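Local atomic coordinates of prolyl-tRNA synthetase (Naegleria fowleri, PDB entry 6UYH), a protein that probably attaches proline to its cognate tRNA at the expense of ATP, and here binds the inhibitor halofuginone together with the ATP analogue AMPPNP. Residues A[13-18]-A[30-35]; A[21-26]-A[461-466]; A[421-426]-A[492-497]; A[435-440]-A[483-488]. All coordinates share one frame; numbering follows the deposited sequence. Where two conformers were deposited one is given.

Contact 1: residues A[13-18]-A[30-35]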
loop_
_atom_site.group_PDB
_atom_site.type_symbol
_atom_site.label_atom_id
_atom_site.label_comp_id
_atom_site.label_asym_id
_atom_site.label_seq_id
_atom_site.Cartn_x
_atom_site.Cartn_y
_atom_site.Cartn_z
ATOM N N GLY A 13 29.073 -13.857 3.551
ATOM C CA GLY A 13 29.299 -13.611 4.962
ATOM C C GLY A 13 29.520 -12.147 5.260
ATOM O O GLY A 13 29.871 -11.352 4.382
ATOM N N ILE A 14 29.284 -11.797 6.521
ATOM C CA ILE A 14 29.608 -10.471 7.034
ATOM C C ILE A 14 31.096 -10.467 7.362
ATOM O O ILE A 14 31.561 -11.287 8.162
ATOM C CB ILE A 14 28.768 -10.143 8.278
ATOM C CG1 ILE A 14 27.293 -10.486 8.038
ATOM C CG2 ILE A 14 28.937 -8.686 8.674
ATOM C CD1 ILE A 14 26.680 -9.775 6.849
ATOM N N ASP A 15 31.858 -9.576 6.732
ATOM C CA ASP A 15 33.306 -9.516 6.883
ATOM C C ASP A 15 33.762 -8.423 7.838
ATOM O O ASP A 15 34.972 -8.243 8.021
ATOM C CB ASP A 15 33.966 -9.305 5.514
ATOM C CG ASP A 15 33.593 -10.380 4.515
ATOM O OD1 ASP A 15 33.641 -11.575 4.873
ATOM O OD2 ASP A 15 33.237 -10.025 3.374
ATOM N N VAL A 16 32.832 -7.667 8.419
ATOM C CA VAL A 16 33.139 -6.594 9.358
ATOM C C VAL A 16 32.231 -6.765 10.566
ATOM O O VAL A 16 31.014 -6.910 10.412
ATOM C CB VAL A 16 32.938 -5.205 8.719
ATOM C CG1 VAL A 16 33.124 -4.107 9.754
ATOM C CG2 VAL A 16 33.909 -5.010 7.563
ATOM N N LYS A 17 32.810 -6.730 11.762
ATOM C CA LYS A 17 32.042 -6.971 12.976
ATOM C C LYS A 17 31.224 -5.748 13.376
ATOM O O LYS A 17 31.590 -4.605 13.097
ATOM C CB LYS A 17 32.968 -7.373 14.126
ATOM C CG LYS A 17 33.616 -8.740 13.921
ATOM C CD LYS A 17 34.533 -9.121 15.081
ATOM C CE LYS A 17 33.744 -9.447 16.345
ATOM N NZ LYS A 17 32.790 -10.582 16.146
ATOM N N LYS A 18 30.094 -6.012 14.038
ATOM C CA LYS A 18 29.213 -4.938 14.486
ATOM C C LYS A 18 29.959 -3.967 15.392
ATOM O O LYS A 18 29.733 -2.754 15.335
ATOM C CB LYS A 18 28.009 -5.540 15.209
ATOM C CG LYS A 18 26.817 -4.607 15.387
ATOM C CD LYS A 18 25.661 -5.346 16.061
ATOM C CE LYS A 18 24.427 -4.481 16.152
ATOM N NZ LYS A 18 23.287 -5.208 16.822
ATOM N N ILE A 30 22.370 -5.420 5.689
ATOM C CA ILE A 30 21.109 -5.162 4.992
ATOM C C ILE A 30 21.176 -5.611 3.528
ATOM O O ILE A 30 20.149 -5.983 2.950
ATOM C CB ILE A 30 20.685 -3.686 5.100
ATOM C CG1 ILE A 30 21.654 -2.775 4.339
ATOM C CG2 ILE A 30 20.486 -3.283 6.588
ATOM C CD1 ILE A 30 21.412 -1.269 4.565
ATOM N N THR A 31 22.365 -5.597 2.912
ATOM C CA THR A 31 22.470 -6.007 1.510
ATOM C C THR A 31 22.615 -7.517 1.376
ATOM O O THR A 31 21.938 -8.139 0.546
ATOM C CB THR A 31 23.647 -5.310 0.807
ATOM O OG1 THR A 31 24.877 -5.579 1.499
ATOM C CG2 THR A 31 23.410 -3.799 0.715
ATOM N N LYS A 32 23.512 -8.123 2.155
ATOM C CA LYS A 32 23.791 -9.547 1.979
ATOM C C LYS A 32 22.649 -10.423 2.478
ATOM O O LYS A 32 22.525 -11.572 2.042
ATOM C CB LYS A 32 25.105 -9.911 2.677
ATOM C CG LYS A 32 26.297 -9.216 2.049
ATOM C CD LYS A 32 27.609 -9.552 2.750
ATOM C CE LYS A 32 28.780 -8.909 2.016
ATOM N NZ LYS A 32 30.101 -9.240 2.626
ATOM N N SER A 33 21.813 -9.904 3.372
ATOM C CA SER A 33 20.601 -10.602 3.762
ATOM C C SER A 33 19.503 -10.519 2.717
ATOM O O SER A 33 18.434 -11.095 2.938
ATOM C CB SER A 33 20.056 -10.028 5.059
ATOM O OG SER A 33 19.615 -8.687 4.866
ATOM N N GLU A 34 19.740 -9.805 1.608
ATOM C CA GLU A 34 18.725 -9.530 0.580
ATOM C C GLU A 34 17.566 -8.693 1.122
ATOM O O GLU A 34 16.433 -8.784 0.645
ATOM C CB GLU A 34 18.218 -10.830 -0.073
ATOM C CG GLU A 34 19.344 -11.636 -0.722
ATOM C CD GLU A 34 18.870 -12.859 -1.488
ATOM O OE1 GLU A 34 17.645 -13.050 -1.647
ATOM O OE2 GLU A 34 19.739 -13.628 -1.942
ATOM N N PHE A 35 17.832 -7.836 2.110
ATOM C CA PHE A 35 16.790 -6.922 2.568
ATOM C C PHE A 35 16.696 -5.692 1.675
ATOM O O PHE A 35 15.593 -5.262 1.305
ATOM C CB PHE A 35 17.052 -6.499 4.021
ATOM C CG PHE A 35 16.097 -7.111 5.016
ATOM C CD1 PHE A 35 15.418 -6.305 5.935
ATOM C CD2 PHE A 35 15.874 -8.486 5.024
ATOM C CE1 PHE A 35 14.529 -6.863 6.839
ATOM C CE2 PHE A 35 14.988 -9.057 5.923
ATOM C CZ PHE A 35 14.316 -8.238 6.841
HETATM O O HOH W 1 30.292 -11.852 1.144
#

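Contact 2: residues A[21-26]-A[461-466]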
loop_
_atom_site.group_PDB
_atom_site.type_symbol
_atom_site.label_atom_id
_atom_site.label_comp_id
_atom_site.label_asym_id
_atom_site.label_seq_id
_atom_site.Cartn_x
_atom_site.Cartn_y
_atom_site.Cartn_z
ATOM N N ASN A 21 33.023 -1.578 13.036
ATOM C CA ASN A 21 32.654 -0.454 12.180
ATOM C C ASN A 21 31.153 -0.594 11.959
ATOM O O ASN A 21 30.720 -1.389 11.118
ATOM C CB ASN A 21 33.429 -0.472 10.866
ATOM C CG ASN A 21 33.139 0.742 9.993
ATOM O OD1 ASN A 21 32.035 1.278 9.995
ATOM N ND2 ASN A 21 34.140 1.177 9.240
ATOM N N PHE A 22 30.374 0.153 12.739
ATOM C CA PHE A 22 28.937 -0.076 12.776
ATOM C C PHE A 22 28.295 0.233 11.434
ATOM O O PHE A 22 27.372 -0.472 11.007
ATOM C CB PHE A 22 28.306 0.765 13.896
ATOM C CG PHE A 22 26.864 0.427 14.180
ATOM C CD1 PHE A 22 26.465 -0.888 14.365
ATOM C CD2 PHE A 22 25.911 1.429 14.290
ATOM C CE1 PHE A 22 25.131 -1.201 14.620
ATOM C CE2 PHE A 22 24.577 1.125 14.557
ATOM C CZ PHE A 22 24.189 -0.196 14.726
ATOM N N SER A 23 28.762 1.274 10.745
ATOM C CA SER A 23 28.094 1.637 9.498
ATOM C C SER A 23 28.424 0.648 8.385
ATOM O O SER A 23 27.557 0.324 7.562
ATOM C CB SER A 23 28.465 3.072 9.104
ATOM O OG SER A 23 29.860 3.208 8.944
ATOM N N GLU A 24 29.647 0.121 8.365
ATOM C CA GLU A 24 29.995 -0.875 7.359
ATOM C C GLU A 24 29.312 -2.208 7.653
ATOM O O GLU A 24 28.807 -2.863 6.734
ATOM C CB GLU A 24 31.515 -1.029 7.278
ATOM C CG GLU A 24 31.988 -2.132 6.330
ATOM C CD GLU A 24 31.580 -1.925 4.874
ATOM O OE1 GLU A 24 31.237 -0.784 4.486
ATOM O OE2 GLU A 24 31.612 -2.920 4.111
ATOM N N TRP A 25 29.270 -2.608 8.930
ATOM C CA TRP A 25 28.498 -3.785 9.334
ATOM C C TRP A 25 27.051 -3.683 8.865
ATOM O O TRP A 25 26.494 -4.629 8.293
ATOM C CB TRP A 25 28.542 -3.957 10.861
ATOM C CG TRP A 25 27.578 -5.010 11.355
ATOM C CD1 TRP A 25 27.817 -6.357 11.462
ATOM C CD2 TRP A 25 26.224 -4.810 11.784
ATOM N NE1 TRP A 25 26.698 -7.001 11.939
ATOM C CE2 TRP A 25 25.706 -6.076 12.142
ATOM C CE3 TRP A 25 25.401 -3.678 11.921
ATOM C CZ2 TRP A 25 24.402 -6.250 12.604
ATOM C CZ3 TRP A 25 24.097 -3.851 12.383
ATOM C CH2 TRP A 25 23.612 -5.130 12.721
ATOM N N TYR A 26 26.425 -2.530 9.111
ATOM C CA TYR A 26 25.024 -2.336 8.760
ATOM C C TYR A 26 24.815 -2.459 7.262
ATOM O O TYR A 26 23.880 -3.131 6.802
ATOM C CB TYR A 26 24.587 -0.951 9.244
ATOM C CG TYR A 26 23.128 -0.596 9.120
ATOM C CD1 TYR A 26 22.149 -1.366 9.734
ATOM C CD2 TYR A 26 22.732 0.552 8.435
ATOM C CE1 TYR A 26 20.816 -1.019 9.655
ATOM C CE2 TYR A 26 21.388 0.920 8.356
ATOM C CZ TYR A 26 20.440 0.131 8.968
ATOM O OH TYR A 26 19.111 0.488 8.910
ATOM N N SER A 461 32.729 8.077 17.417
ATOM C CA SER A 461 33.512 7.196 16.564
ATOM C C SER A 461 33.635 7.769 15.153
ATOM O O SER A 461 32.806 8.560 14.695
ATOM C CB SER A 461 32.870 5.813 16.490
ATOM O OG SER A 461 31.656 5.866 15.752
ATOM N N GLN A 462 34.686 7.343 14.456
ATOM C CA GLN A 462 34.849 7.746 13.065
ATOM C C GLN A 462 33.662 7.290 12.226
ATOM O O GLN A 462 33.212 8.015 11.331
ATOM C CB GLN A 462 36.155 7.186 12.506
ATOM C CG GLN A 462 36.444 7.644 11.087
ATOM C CD GLN A 462 36.532 9.160 10.981
ATOM O OE1 GLN A 462 37.295 9.804 11.708
ATOM N NE2 GLN A 462 35.737 9.739 10.081
ATOM N N SER A 463 33.136 6.094 12.513
ATOM C CA SER A 463 31.966 5.593 11.793
ATOM C C SER A 463 30.762 6.502 11.988
ATOM O O SER A 463 30.035 6.794 11.031
ATOM C CB SER A 463 31.632 4.172 12.252
ATOM O OG SER A 463 30.412 3.713 11.677
ATOM N N ASP A 464 30.517 6.944 13.223
ATOM C CA ASP A 464 29.402 7.854 13.462
ATOM C C ASP A 464 29.626 9.192 12.768
ATOM O O ASP A 464 28.696 9.757 12.183
ATOM C CB ASP A 464 29.198 8.064 14.964
ATOM C CG ASP A 464 28.494 6.890 15.634
ATOM O OD1 ASP A 464 28.250 5.849 14.966
ATOM O OD2 ASP A 464 28.187 7.024 16.838
ATOM N N ALA A 465 30.845 9.721 12.831
ATOM C CA ALA A 465 31.128 10.979 12.147
ATOM C C ALA A 465 30.909 10.844 10.642
ATOM O O ALA A 465 30.395 11.767 10.001
ATOM C CB ALA A 465 32.552 11.436 12.452
ATOM N N ASN A 466 31.270 9.690 10.068
ATOM C CA ASN A 466 31.043 9.444 8.645
ATOM C C ASN A 466 29.559 9.336 8.309
ATOM O O ASN A 466 29.148 9.698 7.199
ATOM C CB ASN A 466 31.753 8.164 8.206
ATOM C CG ASN A 466 33.261 8.286 8.242
ATOM O OD1 ASN A 466 33.805 9.363 8.481
ATOM N ND2 ASN A 466 33.950 7.174 7.986
HETATM O O HOH W 2 32.828 4.052 8.580
#

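Contact 3: residues A[421-426]-A[492-497]. With EDO (1,2-ethanediol), chain B.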
loop_
_atom_site.group_PDB
_atom_site.type_symbol
_atom_site.label_atom_id
_atom_site.label_comp_id
_atom_site.label_asym_id
_atom_site.label_seq_id
_atom_site.Cartn_x
_atom_site.Cartn_y
_atom_site.Cartn_z
ATOM N N ARG A 421 22.900 13.592 37.926
ATOM C CA ARG A 421 22.420 14.767 38.639
ATOM C C ARG A 421 23.245 16.020 38.369
ATOM O O ARG A 421 22.753 17.126 38.625
ATOM C CB ARG A 421 22.396 14.483 40.145
ATOM C CG ARG A 421 21.367 13.426 40.550
ATOM C CD ARG A 421 21.657 12.963 41.969
ATOM N NE ARG A 421 20.753 11.923 42.450
ATOM C CZ ARG A 421 20.902 10.626 42.204
ATOM N NH1 ARG A 421 21.904 10.198 41.447
ATOM N NH2 ARG A 421 20.041 9.754 42.708
ATOM N N THR A 422 24.479 15.878 37.882
ATOM C CA THR A 422 25.391 16.997 37.676
ATOM C C THR A 422 26.038 16.889 36.303
ATOM O O THR A 422 26.049 15.824 35.677
ATOM C CB THR A 422 26.495 17.052 38.748
ATOM O OG1 THR A 422 27.325 15.889 38.640
ATOM C CG2 THR A 422 25.896 17.137 40.139
ATOM N N TRP A 423 26.591 18.010 35.838
ATOM C CA TRP A 423 27.193 18.030 34.507
ATOM C C TRP A 423 28.352 17.055 34.351
ATOM O O TRP A 423 28.399 16.351 33.324
ATOM C CB TRP A 423 27.638 19.449 34.139
ATOM C CG TRP A 423 28.104 19.467 32.740
ATOM C CD1 TRP A 423 29.396 19.376 32.291
ATOM C CD2 TRP A 423 27.272 19.504 31.576
ATOM N NE1 TRP A 423 29.414 19.378 30.912
ATOM C CE2 TRP A 423 28.122 19.459 30.452
ATOM C CE3 TRP A 423 25.891 19.588 31.376
ATOM C CZ2 TRP A 423 27.633 19.498 29.147
ATOM C CZ3 TRP A 423 25.406 19.626 30.079
ATOM C CH2 TRP A 423 26.277 19.587 28.981
ATOM N N PRO A 424 29.321 16.973 35.277
ATOM C CA PRO A 424 30.411 16.000 35.079
ATOM C C PRO A 424 29.914 14.573 34.950
ATOM O O PRO A 424 30.466 13.799 34.160
ATOM C CB PRO A 424 31.286 16.191 36.329
ATOM C CG PRO A 424 30.995 17.583 36.784
ATOM C CD PRO A 424 29.543 17.803 36.479
ATOM N N GLU A 425 28.879 14.207 35.704
ATOM C CA GLU A 425 28.276 12.887 35.546
ATOM C C GLU A 425 27.615 12.740 34.188
ATOM O O GLU A 425 27.731 11.691 33.547
ATOM C CB GLU A 425 27.248 12.643 36.644
ATOM C CG GLU A 425 27.861 12.460 38.026
ATOM C CD GLU A 425 26.796 12.451 39.096
ATOM O OE1 GLU A 425 26.336 13.549 39.470
ATOM O OE2 GLU A 425 26.410 11.352 39.550
ATOM N N PHE A 426 26.906 13.781 33.747
ATOM C CA PHE A 426 26.213 13.754 32.461
ATOM C C PHE A 426 27.187 13.529 31.309
ATOM O O PHE A 426 27.000 12.623 30.487
ATOM C CB PHE A 426 25.448 15.069 32.287
ATOM C CG PHE A 426 24.770 15.233 30.940
ATOM C CD1 PHE A 426 23.608 14.543 30.644
ATOM C CD2 PHE A 426 25.264 16.130 30.010
ATOM C CE1 PHE A 426 22.976 14.716 29.425
ATOM C CE2 PHE A 426 24.639 16.306 28.795
ATOM C CZ PHE A 426 23.489 15.600 28.507
ATOM N N GLU A 492 20.190 21.242 40.840
ATOM C CA GLU A 492 20.258 22.514 40.135
ATOM C C GLU A 492 19.955 22.339 38.649
ATOM O O GLU A 492 20.225 21.294 38.050
ATOM C CB GLU A 492 21.637 23.153 40.312
ATOM N N ASN A 493 19.367 23.379 38.062
ATOM C CA ASN A 493 19.210 23.440 36.612
ATOM C C ASN A 493 20.573 23.288 35.930
ATOM O O ASN A 493 21.572 23.858 36.378
ATOM C CB ASN A 493 18.566 24.783 36.245
ATOM C CG ASN A 493 17.905 24.782 34.905
ATOM O OD1 ASN A 493 18.518 24.453 33.891
ATOM N ND2 ASN A 493 16.632 25.173 34.882
ATOM N N PHE A 494 20.618 22.492 34.856
ATOM C CA PHE A 494 21.851 22.330 34.088
ATOM C C PHE A 494 22.261 23.602 33.360
ATOM O O PHE A 494 23.429 23.734 32.980
ATOM C CB PHE A 494 21.713 21.208 33.053
ATOM C CG PHE A 494 22.092 19.844 33.565
ATOM C CD1 PHE A 494 21.924 19.506 34.898
ATOM C CD2 PHE A 494 22.620 18.891 32.698
ATOM C CE1 PHE A 494 22.271 18.240 35.359
ATOM C CE2 PHE A 494 22.972 17.632 33.159
ATOM C CZ PHE A 494 22.793 17.309 34.487
ATOM N N TYR A 495 21.331 24.526 33.141
ATOM C CA TYR A 495 21.601 25.778 32.452
ATOM C C TYR A 495 21.784 26.869 33.497
ATOM O O TYR A 495 20.791 27.291 34.112
ATOM C CB TYR A 495 20.440 26.109 31.514
ATOM C CG TYR A 495 20.573 27.371 30.691
ATOM C CD1 TYR A 495 21.819 27.875 30.320
ATOM C CD2 TYR A 495 19.436 28.054 30.268
ATOM C CE1 TYR A 495 21.919 29.031 29.555
ATOM C CE2 TYR A 495 19.526 29.203 29.509
ATOM C CZ TYR A 495 20.766 29.687 29.154
ATOM O OH TYR A 495 20.847 30.834 28.398
ATOM N N PRO A 496 23.013 27.352 33.744
ATOM C CA PRO A 496 23.224 28.278 34.873
ATOM C C PRO A 496 22.442 29.575 34.770
ATOM O O PRO A 496 22.071 30.143 35.810
ATOM C CB PRO A 496 24.739 28.535 34.837
ATOM C CG PRO A 496 25.305 27.356 34.132
ATOM C CD PRO A 496 24.283 26.989 33.094
ATOM N N GLU A 497 22.197 30.079 33.557
ATOM C CA GLU A 497 21.388 31.282 33.407
ATOM C C GLU A 497 19.974 31.091 33.930
ATOM O O GLU A 497 19.304 32.079 34.249
ATOM C CB GLU A 497 21.332 31.712 31.940
ATOM C CG GLU A 497 22.661 32.193 31.398
ATOM C CD GLU A 497 23.237 33.321 32.227
ATOM O OE1 GLU A 497 22.481 34.261 32.557
ATOM O OE2 GLU A 497 24.439 33.258 32.563
HETATM C C1 EDO B . 21.911 6.150 41.364
HETATM O O1 EDO B . 22.631 7.357 41.104
HETATM C C2 EDO B . 20.439 6.368 41.051
HETATM O O2 EDO B . 19.836 7.098 42.123
#

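Contact 4: residues A[435-440]-A[483-488]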
loop_
_atom_site.group_PDB
_atom_site.type_symbol
_atom_site.label_atom_id
_atom_site.label_comp_id
_atom_site.label_asym_id
_atom_site.label_seq_id
_atom_site.Cartn_x
_atom_site.Cartn_y
_atom_site.Cartn_z
ATOM N N MET A 435 22.284 6.762 27.732
ATOM C CA MET A 435 21.264 7.784 27.863
ATOM C C MET A 435 21.251 8.264 29.306
ATOM O O MET A 435 21.562 7.506 30.227
ATOM C CB MET A 435 19.892 7.244 27.472
ATOM C CG MET A 435 19.870 6.665 26.078
ATOM S SD MET A 435 18.182 6.297 25.565
ATOM C CE MET A 435 17.931 4.719 26.365
ATOM N N CYS A 436 20.887 9.533 29.492
ATOM C CA CYS A 436 21.032 10.207 30.771
ATOM C C CYS A 436 19.695 10.775 31.222
ATOM O O CYS A 436 19.020 11.461 30.452
ATOM C CB CYS A 436 22.051 11.341 30.679
ATOM S SG CYS A 436 23.663 10.806 30.082
ATOM N N LEU A 437 19.343 10.518 32.481
ATOM C CA LEU A 437 18.188 11.146 33.105
ATOM C C LEU A 437 18.688 12.357 33.874
ATOM O O LEU A 437 19.528 12.219 34.773
ATOM C CB LEU A 437 17.461 10.181 34.041
ATOM C CG LEU A 437 16.488 9.155 33.469
ATOM C CD1 LEU A 437 16.168 8.121 34.550
ATOM C CD2 LEU A 437 15.217 9.831 32.970
ATOM N N ILE A 438 18.208 13.540 33.501
ATOM C CA ILE A 438 18.714 14.763 34.122
ATOM C C ILE A 438 17.573 15.511 34.806
ATOM O O ILE A 438 16.415 15.424 34.369
ATOM C CB ILE A 438 19.423 15.672 33.100
ATOM C CG1 ILE A 438 18.441 16.217 32.058
ATOM C CG2 ILE A 438 20.560 14.929 32.431
ATOM C CD1 ILE A 438 18.984 17.414 31.288
ATOM N N PRO A 439 17.853 16.250 35.877
ATOM C CA PRO A 439 16.854 17.184 36.403
ATOM C C PRO A 439 16.509 18.190 35.323
ATOM O O PRO A 439 17.384 18.667 34.598
ATOM C CB PRO A 439 17.559 17.854 37.593
ATOM C CG PRO A 439 18.902 17.266 37.682
ATOM C CD PRO A 439 19.181 16.430 36.488
ATOM N N TRP A 440 15.224 18.502 35.198
ATOM C CA TRP A 440 14.771 19.255 34.042
ATOM C C TRP A 440 13.746 20.295 34.460
ATOM O O TRP A 440 12.852 19.996 35.250
ATOM C CB TRP A 440 14.173 18.300 33.003
ATOM C CG TRP A 440 13.667 18.964 31.770
ATOM C CD1 TRP A 440 12.385 18.961 31.309
ATOM C CD2 TRP A 440 14.425 19.744 30.836
ATOM N NE1 TRP A 440 12.298 19.685 30.144
ATOM C CE2 TRP A 440 13.537 20.168 29.828
ATOM C CE3 TRP A 440 15.768 20.111 30.747
ATOM C CZ2 TRP A 440 13.948 20.956 28.748
ATOM C CZ3 TRP A 440 16.175 20.901 29.676
ATOM C CH2 TRP A 440 15.269 21.310 28.694
ATOM N N SER A 483 7.684 7.408 38.151
ATOM C CA SER A 483 7.483 6.906 39.509
ATOM C C SER A 483 8.732 6.248 40.083
ATOM O O SER A 483 8.887 6.203 41.307
ATOM C CB SER A 483 6.316 5.916 39.541
ATOM O OG SER A 483 6.616 4.767 38.770
ATOM N N SER A 484 9.622 5.730 39.244
ATOM C CA SER A 484 10.813 5.049 39.743
ATOM C C SER A 484 12.018 5.970 39.874
ATOM O O SER A 484 13.080 5.516 40.313
ATOM C CB SER A 484 11.183 3.879 38.828
ATOM O OG SER A 484 11.825 4.353 37.652
ATOM N N PHE A 485 11.886 7.241 39.504
ATOM C CA PHE A 485 13.027 8.142 39.469
ATOM C C PHE A 485 13.314 8.702 40.863
ATOM O O PHE A 485 12.425 8.758 41.718
ATOM C CB PHE A 485 12.771 9.285 38.484
ATOM C CG PHE A 485 12.571 8.832 37.055
ATOM C CD1 PHE A 485 13.003 7.579 36.633
ATOM C CD2 PHE A 485 11.938 9.656 36.134
ATOM C CE1 PHE A 485 12.816 7.162 35.323
ATOM C CE2 PHE A 485 11.744 9.238 34.811
ATOM C CZ PHE A 485 12.180 7.990 34.411
ATOM N N PRO A 486 14.549 9.110 41.123
ATOM C CA PRO A 486 14.913 9.592 42.457
ATOM C C PRO A 486 14.413 11.013 42.700
ATOM O O PRO A 486 13.802 11.653 41.843
ATOM C CB PRO A 486 16.444 9.521 42.459
ATOM C CG PRO A 486 16.847 9.523 41.041
ATOM C CD PRO A 486 15.725 8.921 40.254
ATOM N N SER A 487 14.680 11.492 43.912
ATOM C CA SER A 487 14.212 12.803 44.336
ATOM C C SER A 487 14.916 13.914 43.565
ATOM O O SER A 487 16.099 13.807 43.233
ATOM C CB SER A 487 14.458 12.989 45.836
ATOM O OG SER A 487 14.128 14.308 46.236
ATOM N N LEU A 488 14.180 14.987 43.288
ATOM C CA LEU A 488 14.745 16.195 42.697
ATOM C C LEU A 488 15.239 17.188 43.740
ATOM O O LEU A 488 15.760 18.248 43.368
ATOM C CB LEU A 488 13.703 16.875 41.802
ATOM C CG LEU A 488 13.307 16.107 40.545
ATOM C CD1 LEU A 488 12.005 16.662 39.946
ATOM C CD2 LEU A 488 14.439 16.174 39.544
#

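Contact 1: residues A[13-18]-A[30-35]
Lys32, in the last turn of helix 22-32, reaches across to Gly13 and Asp15 in the loop that leads into the same helix. Its CG stands anti to the carbonyl carbon (chi1 -65°), and beyond it the chain is fully extended, which carries the amine clear of the helix. Past CB and CG, the methylene CD of Lys32 runs by the Gly13 carbonyl, 3.3 Å from Gly13 O, and CD also touches the Ile14 methyl, 4.2 Å from Ile14 CD1. Lys32 CE follows at 3.6 Å from Gly13 O. The tip, Lys32 NZ, then donates to Gly13 O at 2.8 Å, approaching almost in line with the carbonyl bond (C=O...NZ angle 166°). A water accepts a second bond from Lys32 NZ, and Gln28 OE1, one turn back on the helix, accepts another. Three acceptors thus fix the ammonium group, while the Asp15 carboxylate crosses its chain at about a right angle and places Asp15 OD2 3.3 Å from Lys32 NZ in a salt bridge. The helix ends just beyond Lys32 in a Schellman motif, with Glu34 at positive phi. Around this surface contact, Ile14 packs on Val29 of helix 22-32, Ile30 and Thr31 meet Tyr38 of strand 36-38, and Phe35 turns inward onto helix 49-67.

Contact 2: residues A[21-26]-A[461-466]
Helices 22-32 and 462-466 meet through their first turns, closest at Ser23 and Ser463, whose CA atoms lie 6.0 Å apart. The two hydroxyls join tip to tip: Ser23 OG and Ser463 OG share a hydrogen bond of 2.8 Å in which either could be the donor. With chi1 at 174°, OG trans to the backbone N, the Ser463 hydroxyl is directed at the start of helix 22-32, where Ser463 OG also lies 3.4 Å from Asn21 OD1. That oxygen is already engaged as the N-cap of helix 22-32, Asn21 OD1 accepting from Glu24 N at 3.1 Å, with the donor well above the carbonyl plane. Ser461 caps the partner helix in the same manner, through OG and Asp464 N. A water widens the polar junction: it accepts from Asn21 ND2, bonds Ser23 OG, and takes a weak bond from Asn466 ND2. Beneath these groups Phe22 begins toward Ser463 at its CB, but its ring turns off into the protein. The ring packs there on Met281 of helix 274-283 and on Thr229, Asn230 and the C-terminal Tyr513, while Asp464 forms a salt bridge with Arg232 of strand 232-243.

Contact 3: residues A[421-426]-A[492-497]
An aromatic cluster of Trp423, Phe426 and Phe494 joins the start of helix 423-431 to the loop ahead of strand 505-512. The Phe494 ring enters the angle between the other two. Its edge points at the face of Phe426 in an edge-to-face pair, the centroids 5.6 Å apart and the planes at 79°. The leading atom is Phe494 CE2, which lies 3.7 Å from both CB and CG of Phe426. On the Trp423 side the approach is different: Phe494 CD2 comes to the indole edge, 3.6 Å from Trp423 CE3, with the planes at 67°. Phe426 holds CG anti to its backbone N (chi1 175°), which lays its CD2 over one face of the indole, toward the rim. The rest of the Phe494 rim follows the backbone, with CE1 3.5 Å from Arg421 O and CZ 3.7 Å from Thr422 C. All three rings belong to the C-terminal domain of prolyl-tRNA synthetase, where Phe426 and Phe494 also reach Ile438 of strand 435-440. Trp423 NE1 bonds Glu457, and its ring makes a cation-pi contact with Lys453, both on helix 444-457. Next to Phe494, Asn493 OD1 closes an Asx turn by accepting from Tyr495 N at 2.9 Å. Away from the cluster, the edge of the Arg421 guanidinium grips an ethanediol, probably from the crystallisation liquor, with Arg421 NH2 bonding its O2 at 2.7 Å.

Contact 4: residues A[435-440]-A[483-488]
Strand 435-440 runs between strands 417-419 (parallel) and 505-512 (antiparallel) in the C-terminal domain, and Leu437 and Pro439 on one of its faces are covered by Phe485 and Leu488 of the loop that joins strands 474-479 and 505-512. Loop and strand travel in nearly the same direction here, 23° apart, and the contact is wholly apolar. Its main element is a CH-pi interaction: Leu437 CD1 sits over one face of the Phe485 ring, 4.0 Å from the centroid and 27° off the normal. The methyl is displaced toward one flank of the ring, Leu437 CD1 coming to 3.6 Å from Phe485 CE1. The other methyl lies over the same face a little further round the ring, near the CZ-CE2 bond, with Leu437 CD2 3.8 Å from Phe485 CZ. Both branches of the leucine therefore rest on the ring, and the two side chains cross at about a right angle. The Phe485 ring is brought inward from the loop by a chi1 of -62°, which sets CG anti to the carbonyl carbon. It also meets the ring of Trp506, and Leu437 packs on Ile417 and Val419 of the adjoining strand. Alternation along the strand sends Ile438 the other way, onto helix 444-457. Two residues beyond Leu437 the loop closes in again: Leu488 leads CD2 to the proline ring, lying 4.0 Å from Pro439 CB and 4.1 Å from Pro439 CA.

Contacts 1 and 2 share helix 22-32, one using its end and the other its start, with centres 14 Å apart; Trp25 CD1 packs 3.4 Å from Val16 O between them. Contacts 3 and 4 form a second pair, 12 Å apart, on the two sides of strand 435-440: Phe426 CD1 of contact 3 lies 3.6 Å from Cys436 CB, and Arg421 NH2 reaches Pro486. The pairs are separate, contact 2 lying about 12 Å from contact 4 at the nearest atoms, but contact 2 joins the N-terminal helix to the C-terminal region. From that helix Tyr26 continues to Pro158 and Phe159, the latter lining the AMPPNP pocket.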